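Local structure of beta-glucoside kinase (Listeria monocytogenes, 4HTL) at residues D125-T130 and Y234-T239. The protein phosphorylates cellobiose with ATP to give cellobiose-6'-phosphate, and may also act as a transcriptional regulator of the cellobiose-PTS operon. Residues are numbered along the deposited sequence; the frame is centred on the assembly and turned at random.
Sequences DFLCLT and YLFDPT
Leu127 reaches from its strand into the angle between Phe236 and Pro238, and this is the tightly packed part of the contact. Its CD2 sits over one face of the Phe236 ring, 4.2 Å from the ring centroid in a CH-pi contact, while Leu127 CD1 touches both Phe236 CD2 (3.9 Å) and Pro238 CG (4.1 Å). A branched leucine suits the place because both methyls reach the Phe236 ring and one also meets the proline, whose own ring packs on Phe126 CA too. Ile139 and Leu232 add to this apolar cluster, and Phe236 also stacks on Phe236 of the second subunit.

Toward Asp125 the contact is looser, filled in by two bridging waters, with Thr239 partly exposed. Thr239 suits both roles here: its N donates to Asp125 O (2.9 Å, N-H...O 160°), and its hydroxyl shares a water with Asp125 N. The other water bridges Asp125 OD2 to Phe236 O; OD2 also accepts from Asn142 N, giving it two partners in this buried place. Asp237, just past the helix end, takes a positive phi (51°) and turns the chain.

The segments thus join helix 212-236, through its turn into strand 240-244, to the neighbouring parallel strand 126-131, as in the C-terminal sheet of the actin-like ATPase fold of ROK kinases.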
loop_
_atom_site.group_PDB
_atom_site.type_symbol
_atom_site.label_atom_id
_atom_site.label_comp_id
_atom_site.label_asym_id
_atom_site.label_seq_id
_atom_site.Cartn_x
_atom_site.Cartn_y
_atom_site.Cartn_z
ATOM N N ASP A 125 -7.158 -8.536 6.733
ATOM C CA ASP A 125 -6.332 -7.396 6.334
ATOM C C ASP A 125 -5.162 -7.294 7.300
ATOM O O ASP A 125 -5.321 -6.836 8.432
ATOM C CB ASP A 125 -7.152 -6.086 6.382
ATOM C CG ASP A 125 -8.231 -6.031 5.341
ATOM O OD1 ASP A 125 -9.384 -6.432 5.683
ATOM O OD2 ASP A 125 -7.907 -5.706 4.166
ATOM N N PHE A 126 -4.028 -7.887 6.909
ATOM C CA PHE A 126 -2.810 -7.780 7.702
ATOM C C PHE A 126 -1.602 -7.735 6.793
ATOM O O PHE A 126 -1.685 -8.084 5.620
ATOM C CB PHE A 126 -2.678 -8.912 8.714
ATOM C CG PHE A 126 -2.367 -10.278 8.151
ATOM C CD1 PHE A 126 -3.400 -11.133 7.705
ATOM C CD2 PHE A 126 -1.086 -10.756 8.130
ATOM C CE1 PHE A 126 -3.123 -12.387 7.279
ATOM C CE2 PHE A 126 -0.797 -12.009 7.681
ATOM C CZ PHE A 126 -1.837 -12.855 7.276
ATOM N N LEU A 127 -0.517 -7.204 7.335
ATOM C CA LEU A 127 0.737 -7.148 6.645
ATOM C C LEU A 127 1.810 -7.920 7.426
ATOM O O LEU A 127 1.754 -8.049 8.636
ATOM C CB LEU A 127 1.213 -5.720 6.469
ATOM C CG LEU A 127 0.209 -4.684 5.936
ATOM C CD1 LEU A 127 0.799 -3.267 5.952
ATOM C CD2 LEU A 127 -0.200 -5.095 4.495
ATOM N N CYS A 128 2.795 -8.383 6.680
ATOM C CA CYS A 128 4.040 -8.897 7.250
ATOM C C CYS A 128 5.230 -8.020 6.800
ATOM O O CYS A 128 5.473 -7.793 5.600
ATOM C CB CYS A 128 4.264 -10.278 6.823
ATOM S SG CYS A 128 3.067 -11.465 7.481
ATOM N N LEU A 129 5.996 -7.596 7.776
ATOM C CA LEU A 129 7.175 -6.746 7.554
ATOM C C LEU A 129 8.376 -7.527 8.128
ATOM O O LEU A 129 8.374 -7.922 9.288
ATOM C CB LEU A 129 6.978 -5.430 8.259
ATOM C CG LEU A 129 8.203 -4.495 8.370
ATOM C CD1 LEU A 129 8.698 -4.038 6.991
ATOM C CD2 LEU A 129 7.899 -3.327 9.309
ATOM N N THR A 130 9.383 -7.756 7.290
ATOM C CA THR A 130 10.596 -8.518 7.674
ATOM C C THR A 130 11.776 -7.580 7.622
ATOM O O THR A 130 12.021 -6.997 6.589
ATOM C CB THR A 130 10.765 -9.717 6.750
ATOM O OG1 THR A 130 9.538 -10.517 6.793
ATOM C CG2 THR A 130 11.912 -10.620 7.249
ATOM N N TYR A 234 -1.578 3.829 7.165
ATOM C CA TYR A 234 -2.500 4.749 6.468
ATOM C C TYR A 234 -2.889 4.223 5.074
ATOM O O TYR A 234 -3.998 4.404 4.619
ATOM C CB TYR A 234 -1.924 6.187 6.455
ATOM C CG TYR A 234 -2.150 6.823 7.822
ATOM C CD1 TYR A 234 -1.197 6.799 8.799
ATOM C CD2 TYR A 234 -3.324 7.468 8.103
ATOM C CE1 TYR A 234 -1.432 7.350 10.044
ATOM C CE2 TYR A 234 -3.590 7.995 9.331
ATOM C CZ TYR A 234 -2.618 7.976 10.302
ATOM O OH TYR A 234 -2.870 8.458 11.568
ATOM N N LEU A 235 -1.960 3.551 4.395
ATOM C CA LEU A 235 -2.238 3.065 3.091
ATOM C C LEU A 235 -3.192 1.853 3.112
ATOM O O LEU A 235 -4.192 1.837 2.393
ATOM C CB LEU A 235 -0.959 2.742 2.319
ATOM C CG LEU A 235 -0.025 3.928 1.947
ATOM C CD1 LEU A 235 1.237 3.444 1.232
ATOM C CD2 LEU A 235 -0.791 4.900 1.152
ATOM N N PHE A 236 -2.840 0.822 3.886
ATOM C CA PHE A 236 -3.527 -0.432 3.825
ATOM C C PHE A 236 -4.627 -0.594 4.885
ATOM O O PHE A 236 -5.509 -1.457 4.742
ATOM C CB PHE A 236 -2.510 -1.595 4.043
ATOM C CG PHE A 236 -1.562 -1.797 2.881
ATOM C CD1 PHE A 236 -1.983 -2.487 1.753
ATOM C CD2 PHE A 236 -0.329 -1.199 2.875
ATOM C CE1 PHE A 236 -1.142 -2.647 0.649
ATOM C CE2 PHE A 236 0.538 -1.378 1.784
ATOM C CZ PHE A 236 0.115 -2.060 0.650
ATOM N N ASP A 237 -4.523 0.135 5.976
ATOM C CA ASP A 237 -5.444 -0.017 7.118
ATOM C C ASP A 237 -5.545 -1.481 7.528
ATOM O O ASP A 237 -6.633 -2.038 7.654
ATOM C CB ASP A 237 -6.812 0.615 6.797
ATOM C CG ASP A 237 -7.831 0.513 7.949
ATOM O OD1 ASP A 237 -7.428 0.616 9.134
ATOM O OD2 ASP A 237 -9.038 0.266 7.667
ATOM N N PRO A 238 -4.377 -2.123 7.768
ATOM C CA PRO A 238 -4.442 -3.439 8.339
ATOM C C PRO A 238 -4.944 -3.437 9.776
ATOM O O PRO A 238 -4.864 -2.431 10.437
ATOM C CB PRO A 238 -2.993 -3.867 8.325
ATOM C CG PRO A 238 -2.218 -2.551 8.598
ATOM C CD PRO A 238 -3.028 -1.502 7.874
ATOM N N THR A 239 -5.415 -4.573 10.283
ATOM C CA THR A 239 -5.647 -4.709 11.709
ATOM C C THR A 239 -4.351 -5.036 12.477
ATOM O O THR A 239 -4.185 -4.633 13.633
ATOM C CB THR A 239 -6.719 -5.792 11.974
ATOM O OG1 THR A 239 -6.261 -7.073 11.500
ATOM C CG2 THR A 239 -8.059 -5.362 11.338
HETATM O O HOH W 1 -5.711 -4.119 3.548
HETATM O O HOH W 2 -7.969 -8.358 9.687
#